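Local coordinates for protein pyruvate kinase 1 (Trypanosoma brucei brucei, PDB 4KCT) that catalyses the transfer of phosphate from phosphoenolpyruvate to ADP, yielding pyruvate and ATP in glycolysis, and also has an intrinsic decarboxylase activity, at residues V16-N22 against C351-S356; L300-N306 against E333-Y339. One frame throughout, in Å; residues are numbered along the deposited sequence.

Contact 1: residues V16-N22 against C351-S356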
ATOM      1  N   VAL A  16     -28.644  -8.322   0.654  1.00 24.21           N
ATOM      2  CA  VAL A  16     -27.795  -8.242  -0.530  1.00 25.15           C
ATOM      3  C   VAL A  16     -28.170  -7.036  -1.368  1.00 25.98           C
ATOM      4  O   VAL A  16     -29.209  -6.401  -1.123  1.00 21.91           O
ATOM      5  CB  VAL A  16     -27.860  -9.549  -1.368  1.00 28.77           C
ATOM      6  CG1 VAL A  16     -27.333 -10.710  -0.541  1.00 32.43           C
ATOM      7  CG2 VAL A  16     -29.284  -9.824  -1.844  1.00 26.59           C
ATOM      8  N   ALA A  17     -27.282  -6.651  -2.290  1.00 22.07           N
ATOM      9  CA  ALA A  17     -27.564  -5.571  -3.237  1.00 24.64           C
ATOM     10  C   ALA A  17     -28.961  -5.732  -3.851  1.00 24.93           C
ATOM     11  O   ALA A  17     -29.351  -6.837  -4.238  1.00 24.94           O
ATOM     12  CB  ALA A  17     -26.501  -5.550  -4.348  1.00 24.31           C
ATOM     13  N   LYS A  18     -29.651  -4.609  -4.064  1.00 24.82           N
ATOM     14  CA  LYS A  18     -30.974  -4.637  -4.696  1.00 25.63           C
ATOM     15  C   LYS A  18     -30.882  -4.711  -6.221  1.00 24.72           C
ATOM     16  O   LYS A  18     -31.793  -5.187  -6.872  1.00 22.92           O
ATOM     17  CB  LYS A  18     -31.785  -3.407  -4.299  1.00 31.37           C
ATOM     18  CG  LYS A  18     -32.195  -3.383  -2.837  1.00 36.65           C
ATOM     19  CD  LYS A  18     -32.997  -2.132  -2.510  1.00 49.14           C
ATOM     20  CE  LYS A  18     -32.106  -0.906  -2.437  1.00 49.90           C
ATOM     21  NZ  LYS A  18     -32.856   0.278  -1.939  1.00 65.48           N
ATOM     22  N   HIS A  19     -29.802  -4.186  -6.801  1.00 20.07           N
ATOM     23  CA  HIS A  19     -29.720  -4.088  -8.260  1.00 20.20           C
ATOM     24  C   HIS A  19     -28.549  -4.868  -8.791  1.00 18.02           C
ATOM     25  O   HIS A  19     -27.402  -4.547  -8.513  1.00 20.17           O
ATOM     26  CB  HIS A  19     -29.631  -2.624  -8.690  1.00 19.54           C
ATOM     27  CG  HIS A  19     -30.673  -1.749  -8.036  1.00 26.40           C
ATOM     28  ND1 HIS A  19     -32.010  -1.970  -8.190  1.00 24.07           N
ATOM     29  CD2 HIS A  19     -30.549  -0.703  -7.103  1.00 24.42           C
ATOM     30  CE1 HIS A  19     -32.700  -1.100  -7.401  1.00 29.19           C
ATOM     31  NE2 HIS A  19     -31.809  -0.346  -6.723  1.00 30.82           N
ATOM     32  N   ARG A  20     -28.841  -5.919  -9.532  1.00 15.52           N
ATOM     33  CA  ARG A  20     -27.798  -6.843  -9.971  1.00 15.55           C
ATOM     34  C   ARG A  20     -26.957  -6.122 -11.026  1.00 14.34           C
ATOM     35  O   ARG A  20     -27.494  -5.608 -12.002  1.00 14.86           O
ATOM     36  CB  ARG A  20     -28.453  -8.095 -10.595  1.00 15.06           C
ATOM     37  CG  ARG A  20     -27.480  -9.018 -11.323  1.00 13.87           C
ATOM     38  CD  ARG A  20     -28.119 -10.397 -11.532  1.00 14.88           C
ATOM     39  NE  ARG A  20     -29.442 -10.309 -12.169  1.00 15.49           N
ATOM     40  CZ  ARG A  20     -29.608 -10.097 -13.480  1.00 17.36           C
ATOM     41  NH1 ARG A  20     -28.535 -10.022 -14.278  1.00 15.14           N
ATOM     42  NH2 ARG A  20     -30.812 -10.150 -14.019  1.00 16.85           N
ATOM     43  N   ALA A  21     -25.639  -6.148 -10.859  1.00 15.01           N
ATOM     44  CA  ALA A  21     -24.735  -5.476 -11.786  1.00 14.67           C
ATOM     45  C   ALA A  21     -24.336  -6.366 -12.959  1.00 14.55           C
ATOM     46  O   ALA A  21     -24.141  -5.880 -14.082  1.00 13.54           O
ATOM     47  CB  ALA A  21     -23.495  -5.003 -11.045  1.00 15.23           C
ATOM     48  N   ASN A  22     -24.103  -7.654 -12.692  1.00 13.44           N
ATOM     49  CA  ASN A  22     -23.617  -8.546 -13.759  1.00 14.03           C
ATOM     50  C   ASN A  22     -24.726  -9.003 -14.698  1.00 14.94           C
ATOM     51  O   ASN A  22     -25.923  -8.884 -14.384  1.00 14.42           O
ATOM     52  CB  ASN A  22     -22.876  -9.775 -13.166  1.00 14.00           C
ATOM     53  CG  ASN A  22     -21.676  -9.381 -12.356  1.00 16.48           C
ATOM     54  OD1 ASN A  22     -21.776  -9.192 -11.128  1.00 16.70           O
ATOM     55  ND2 ASN A  22     -20.562  -9.094 -13.045  1.00 16.13           N
ATOM     56  N   CYS A 351     -24.901 -14.235  -8.779  1.00 13.89           N
ATOM     57  CA  CYS A 351     -24.268 -12.977  -9.188  1.00 14.17           C
ATOM     58  C   CYS A 351     -24.446 -11.907  -8.129  1.00 15.02           C
ATOM     59  O   CYS A 351     -23.499 -11.228  -7.750  1.00 14.49           O
ATOM     60  CB  CYS A 351     -24.890 -12.467 -10.485  1.00 16.27           C
ATOM     61  SG  CYS A 351     -24.302 -13.402 -11.904  1.00 18.66           S
ATOM     62  N   VAL A 352     -25.675 -11.749  -7.658  1.00 15.08           N
ATOM     63  CA  VAL A 352     -25.957 -10.743  -6.618  1.00 15.62           C
ATOM     64  C   VAL A 352     -25.201 -10.961  -5.307  1.00 16.71           C
ATOM     65  O   VAL A 352     -24.684  -9.989  -4.710  1.00 15.76           O
ATOM     66  CB  VAL A 352     -27.475 -10.579  -6.379  1.00 16.37           C
ATOM     67  CG1 VAL A 352     -27.733  -9.823  -5.073  1.00 15.64           C
ATOM     68  CG2 VAL A 352     -28.107  -9.847  -7.559  1.00 15.22           C
ATOM     69  N   GLU A 353     -25.112 -12.222  -4.847  1.00 17.53           N
ATOM     70  CA  GLU A 353     -24.333 -12.518  -3.642  1.00 17.61           C
ATOM     71  C   GLU A 353     -22.852 -12.154  -3.852  1.00 15.91           C
ATOM     72  O   GLU A 353     -22.226 -11.567  -2.973  1.00 16.43           O
ATOM     73  CB  GLU A 353     -24.431 -14.002  -3.243  1.00 19.05           C
ATOM     74  CG  GLU A 353     -25.762 -14.410  -2.667  1.00 26.12           C
ATOM     75  CD  GLU A 353     -26.000 -13.872  -1.267  1.00 28.31           C
ATOM     76  OE1 GLU A 353     -27.158 -13.921  -0.817  1.00 33.68           O
ATOM     77  OE2 GLU A 353     -25.017 -13.525  -0.578  1.00 30.85           O
ATOM     78  N   ALA A 354     -22.285 -12.581  -4.981  1.00 14.59           N
ATOM     79  CA  ALA A 354     -20.874 -12.290  -5.295  1.00 14.87           C
ATOM     80  C   ALA A 354     -20.611 -10.775  -5.373  1.00 15.19           C
ATOM     81  O   ALA A 354     -19.699 -10.275  -4.759  1.00 16.25           O
ATOM     82  CB  ALA A 354     -20.480 -12.944  -6.621  1.00 13.82           C
ATOM     83  N   GLN A 355     -21.472 -10.069  -6.093  1.00 16.03           N
ATOM     84  CA  GLN A 355     -21.473  -8.595  -6.127  1.00 16.78           C
ATOM     85  C   GLN A 355     -21.503  -7.969  -4.725  1.00 20.29           C
ATOM     86  O   GLN A 355     -20.664  -7.121  -4.401  1.00 18.67           O
ATOM     87  CB  GLN A 355     -22.689  -8.121  -6.945  1.00 17.33           C
ATOM     88  CG  GLN A 355     -22.971  -6.619  -6.901  1.00 18.42           C
ATOM     89  CD  GLN A 355     -24.250  -6.274  -7.637  1.00 18.97           C
ATOM     90  OE1 GLN A 355     -24.753  -7.070  -8.442  1.00 17.68           O
ATOM     91  NE2 GLN A 355     -24.783  -5.081  -7.377  1.00 18.67           N
ATOM     92  N   SER A 356     -22.373  -8.490  -3.851  1.00 18.54           N
ATOM     93  CA  SER A 356     -22.521  -7.929  -2.501  1.00 19.37           C
ATOM     94  C   SER A 356     -21.287  -8.218  -1.633  1.00 22.36           C
ATOM     95  O   SER A 356     -21.050  -7.549  -0.642  1.00 23.76           O
ATOM     96  CB  SER A 356     -23.779  -8.495  -1.809  1.00 20.71           C
ATOM     97  OG  SER A 356     -24.952  -8.249  -2.590  1.00 23.29           O
TER
HETATM   98  O   HOH W   1     -24.291  -9.006 -10.117  1.00 13.40           O
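Q355 and S356 of helix 340-356 supply the direct hydrogen bonds to the backbone of the 16-22 loop. With CG anti to its own N (chi1 171°), Q355 lays its amide against the H19-A21 backbone. NE2 of Q355 donates to O of H19 (2.9 Å), which lies nearly in the amide plane, while N of A21 donates to OE1 of Q355 (2.7 Å) from above the carbonyl plane. A water also donates to that OE1 and to OD1 of N22, and accepts from N of N22. OE1 thus has two donors, N of A21 and the water, while NE2 is held by O of H19. OG of S356 accepts from N of A17 (2.8 Å) and donates to O of V352, one turn back. Apolar contact centres on V352, which splits its methyls: CG1 meets CG2 of V16 at 3.6 Å, and CG2 lies against CB of R20 at 3.5 Å. Beyond them CG1 of V16 touches the carboxylate of E353, whose OE1 forms a salt bridge with K274 of the second subunit. The contact joins the lead-in to the first strand, 23-27, to the helix after the eighth, where the ends of the (beta/alpha)8 TIM barrel come together.

Contact 2: residues L300-N306 against E333-Y339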
ATOM      1  N   LEU A 300     -23.376 -23.905 -14.798  1.00 16.41           N
ATOM      2  CA  LEU A 300     -24.416 -24.504 -13.966  1.00 17.81           C
ATOM      3  C   LEU A 300     -24.920 -25.791 -14.636  1.00 18.77           C
ATOM      4  O   LEU A 300     -26.105 -26.112 -14.572  1.00 19.69           O
ATOM      5  CB  LEU A 300     -25.589 -23.511 -13.766  1.00 16.98           C
ATOM      6  CG  LEU A 300     -25.294 -22.299 -12.846  1.00 19.48           C
ATOM      7  CD1 LEU A 300     -26.465 -21.310 -12.899  1.00 18.75           C
ATOM      8  CD2 LEU A 300     -25.060 -22.759 -11.400  1.00 19.25           C
ATOM      9  N   GLU A 301     -23.980 -26.566 -15.155  1.00 18.57           N
ATOM     10  CA  GLU A 301     -24.259 -27.668 -16.066  0.50 19.73           C
ATOM     11  C   GLU A 301     -25.300 -28.668 -15.507  1.00 19.42           C
ATOM     12  O   GLU A 301     -26.189 -29.126 -16.220  1.00 23.32           O
ATOM     13  CB  GLU A 301     -22.946 -28.395 -16.385  0.50 19.04           C
ATOM     14  CG  GLU A 301     -23.061 -29.470 -17.449  0.50 21.38           C
ATOM     15  CD  GLU A 301     -23.490 -28.920 -18.790  0.50 21.73           C
ATOM     16  OE1 GLU A 301     -23.932 -29.723 -19.640  0.50 27.63           O
ATOM     17  OE2 GLU A 301     -23.348 -27.703 -19.019  0.50 19.48           O
ATOM     18  N   SER A 302     -25.138 -29.054 -14.256  1.00 17.74           N
ATOM     19  CA  SER A 302     -25.973 -30.124 -13.710  1.00 18.76           C
ATOM     20  C   SER A 302     -27.447 -29.692 -13.680  1.00 20.19           C
ATOM     21  O   SER A 302     -28.350 -30.539 -13.602  1.00 21.16           O
ATOM     22  CB  SER A 302     -25.521 -30.490 -12.310  1.00 20.06           C
ATOM     23  OG  SER A 302     -25.857 -29.459 -11.387  1.00 19.80           O
ATOM     24  N   MET A 303     -27.699 -28.380 -13.751  1.00 18.65           N
ATOM     25  CA  MET A 303     -29.101 -27.899 -13.831  1.00 21.01           C
ATOM     26  C   MET A 303     -29.747 -28.116 -15.203  1.00 20.75           C
ATOM     27  O   MET A 303     -30.928 -27.819 -15.386  1.00 21.52           O
ATOM     28  CB  MET A 303     -29.241 -26.428 -13.402  1.00 21.43           C
ATOM     29  CG  MET A 303     -28.990 -26.190 -11.919  1.00 24.80           C
ATOM     30  SD  MET A 303     -29.680 -24.628 -11.297  1.00 26.43           S
ATOM     31  CE  MET A 303     -31.431 -24.973 -11.362  1.00 23.16           C
ATOM     32  N   THR A 304     -28.999 -28.683 -16.148  1.00 20.07           N
ATOM     33  CA  THR A 304     -29.609 -29.194 -17.349  1.00 19.19           C
ATOM     34  C   THR A 304     -30.684 -30.248 -16.989  1.00 24.98           C
ATOM     35  O   THR A 304     -31.771 -30.277 -17.600  1.00 23.18           O
ATOM     36  CB  THR A 304     -28.552 -29.778 -18.316  1.00 22.64           C
ATOM     37  OG1 THR A 304     -27.550 -28.781 -18.568  1.00 22.33           O
ATOM     38  CG2 THR A 304     -29.213 -30.170 -19.705  1.00 24.17           C
ATOM     39  N   SER A 305     -30.441 -30.978 -15.896  1.00 23.81           N
ATOM     40  CA  SER A 305     -31.259 -32.145 -15.519  1.00 28.87           C
ATOM     41  C   SER A 305     -31.844 -32.010 -14.129  1.00 30.74           C
ATOM     42  O   SER A 305     -32.678 -32.820 -13.745  1.00 28.55           O
ATOM     43  CB  SER A 305     -30.409 -33.419 -15.527  1.00 31.99           C
ATOM     44  OG  SER A 305     -30.228 -33.878 -16.835  1.00 42.45           O
ATOM     45  N   ASN A 306     -31.186 -31.215 -13.288  1.00 27.05           N
ATOM     46  CA  ASN A 306     -31.527 -31.159 -11.861  1.00 25.76           C
ATOM     47  C   ASN A 306     -31.988 -29.787 -11.469  1.00 25.04           C
ATOM     48  O   ASN A 306     -31.583 -28.796 -12.068  1.00 25.27           O
ATOM     49  CB  ASN A 306     -30.342 -31.582 -10.979  1.00 29.08           C
ATOM     50  CG  ASN A 306     -29.781 -32.950 -11.360  1.00 39.63           C
ATOM     51  OD1 ASN A 306     -30.456 -33.961 -11.234  1.00 46.81           O
ATOM     52  ND2 ASN A 306     -28.559 -32.969 -11.875  1.00 41.03           N
ATOM     53  N   GLU A 333     -27.784 -25.590 -20.533  1.00 18.67           N
ATOM     54  CA  GLU A 333     -28.714 -25.319 -19.396  1.00 18.53           C
ATOM     55  C   GLU A 333     -30.020 -24.636 -19.842  1.00 19.33           C
ATOM     56  O   GLU A 333     -31.094 -24.870 -19.254  1.00 19.55           O
ATOM     57  CB  GLU A 333     -28.025 -24.460 -18.312  1.00 18.57           C
ATOM     58  CG  GLU A 333     -26.723 -25.052 -17.744  1.00 19.67           C
ATOM     59  CD  GLU A 333     -25.460 -24.429 -18.367  1.00 21.10           C
ATOM     60  OE1 GLU A 333     -25.396 -24.298 -19.605  1.00 20.93           O
ATOM     61  OE2 GLU A 333     -24.497 -24.150 -17.627  1.00 20.24           O
ATOM     62  N   THR A 334     -29.909 -23.656 -20.734  1.00 18.38           N
ATOM     63  CA  THR A 334     -31.118 -22.985 -21.251  1.00 19.53           C
ATOM     64  C   THR A 334     -31.571 -23.484 -22.628  1.00 17.86           C
ATOM     65  O   THR A 334     -32.733 -23.345 -22.977  1.00 19.59           O
ATOM     66  CB  THR A 334     -30.967 -21.443 -21.293  1.00 18.31           C
ATOM     67  OG1 THR A 334     -29.786 -21.104 -22.041  1.00 16.46           O
ATOM     68  CG2 THR A 334     -30.847 -20.878 -19.849  1.00 16.45           C
ATOM     69  N   ALA A 335     -30.627 -23.927 -23.453  1.00 18.42           N
ATOM     70  CA  ALA A 335     -30.969 -24.349 -24.800  1.00 19.01           C
ATOM     71  C   ALA A 335     -31.798 -25.641 -24.742  1.00 22.55           C
ATOM     72  O   ALA A 335     -32.806 -25.768 -25.424  1.00 21.24           O
ATOM     73  CB  ALA A 335     -29.713 -24.574 -25.639  1.00 20.10           C
ATOM     74  N   LYS A 336     -31.358 -26.605 -23.943  1.00 21.55           N
ATOM     75  CA  LYS A 336     -32.027 -27.911 -23.943  1.00 26.14           C
ATOM     76  C   LYS A 336     -32.349 -28.484 -22.574  1.00 25.18           C
ATOM     77  O   LYS A 336     -32.880 -29.559 -22.482  1.00 22.77           O
ATOM     78  CB  LYS A 336     -31.266 -28.915 -24.776  1.00 29.66           C
ATOM     79  CG  LYS A 336     -29.875 -29.216 -24.284  1.00 40.72           C
ATOM     80  CD  LYS A 336     -29.082 -29.962 -25.356  1.00 51.54           C
ATOM     81  CE  LYS A 336     -28.023 -30.868 -24.735  1.00 59.04           C
ATOM     82  NZ  LYS A 336     -27.431 -30.287 -23.488  1.00 57.75           N
ATOM     83  N   GLY A 337     -32.158 -27.705 -21.532  1.00 20.88           N
ATOM     84  CA  GLY A 337     -32.402 -28.204 -20.208  1.00 20.72           C
ATOM     85  C   GLY A 337     -33.863 -28.255 -19.806  1.00 22.30           C
ATOM     86  O   GLY A 337     -34.748 -27.685 -20.473  1.00 20.31           O
ATOM     87  N   LYS A 338     -34.096 -28.888 -18.669  1.00 23.58           N
ATOM     88  CA  LYS A 338     -35.426 -29.089 -18.121  1.00 25.50           C
ATOM     89  C   LYS A 338     -35.866 -27.895 -17.262  1.00 23.61           C
ATOM     90  O   LYS A 338     -37.035 -27.760 -16.955  1.00 20.69           O
ATOM     91  CB  LYS A 338     -35.399 -30.359 -17.265  1.00 29.79           C
ATOM     92  CG  LYS A 338     -36.742 -30.980 -16.953  1.00 37.29           C
ATOM     93  CD  LYS A 338     -36.521 -32.372 -16.367  1.00 40.63           C
ATOM     94  CE  LYS A 338     -37.681 -32.808 -15.496  1.00 48.82           C
ATOM     95  NZ  LYS A 338     -37.351 -34.087 -14.804  1.00 54.57           N
ATOM     96  N   TYR A 339     -34.910 -27.082 -16.795  1.00 19.51           N
ATOM     97  CA  TYR A 339     -35.215 -26.034 -15.837  1.00 21.76           C
ATOM     98  C   TYR A 339     -34.636 -24.674 -16.269  1.00 20.75           C
ATOM     99  O   TYR A 339     -33.915 -24.040 -15.492  1.00 19.67           O
ATOM    100  CB  TYR A 339     -34.672 -26.394 -14.432  1.00 21.09           C
ATOM    101  CG  TYR A 339     -35.191 -27.707 -13.884  1.00 25.82           C
ATOM    102  CD1 TYR A 339     -36.459 -27.785 -13.304  1.00 26.05           C
ATOM    103  CD2 TYR A 339     -34.408 -28.860 -13.922  1.00 24.26           C
ATOM    104  CE1 TYR A 339     -36.948 -28.990 -12.809  1.00 29.67           C
ATOM    105  CE2 TYR A 339     -34.880 -30.058 -13.414  1.00 25.98           C
ATOM    106  CZ  TYR A 339     -36.156 -30.115 -12.871  1.00 28.27           C
ATOM    107  OH  TYR A 339     -36.627 -31.294 -12.366  1.00 29.52           O
TER
HETATM  108  O   HOH W   2     -22.851 -25.164 -20.386  1.00 23.75           O
HETATM  109  O   HOH W   3     -32.264 -26.467 -17.314  1.00 18.01           O
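T304 and G337 bring together two loops that follow the seventh and eighth strands of the TIM barrel, and their CA atoms approach to 4.1 Å. The direct backbone bond runs from N of K338 to O of T304 (2.9 Å, N-H...O angle 164°). A water beside it donates to O of M303 and O of E333 and accepts from N of Y339, tying three backbone groups together. At the other end, E333 bends at chi2 (100°) and brings its carboxylate to the start of the 300-306 turn. Its OE2 takes the N-H of L300 (3.1 Å) on the anti lone pair, and its OE1 accepts from N of S331. A second water lies 2.8 Å from OE1 of E333. Within the 3-10 turn, O of E301 accepts from both N and OG1 of T304, the hydroxyl lying in the carbonyl plane on a lone pair. O of S302 is likewise doubly used, by N of S305 and N of N306. For T304, chi1 of -54° turns OG1 back to O of E301 and CG2 out to CA of G337, 3.8 Å from that methyl. Y339 presents its ring edge to O of M303 and O of S305, with CE2 of Y339 3.5 Å from O of S305.

In the fold
Both contacts are partly buried and lie about 19 Å from the centre of the chain, but at opposite ends of the barrel. Contact 2 sits at the C-terminal mouth, the side where pyruvate binds; contact 1 sits at the N-terminal end, and helix 340-356 runs between them. Their centres are 23 Å apart and they do not touch; in sequence, contact 2 is nested inside the loop closed by contact 1. Contact 1 has no fully exposed residue among those that touch and extends to a neighbouring subunit, whereas contact 2 has several and meets no other chain. Helix side chains bind loop backbone in contact 1; contact 2 combines a backbone bond, a water bridge and a glutamate that accepts backbone N-H groups.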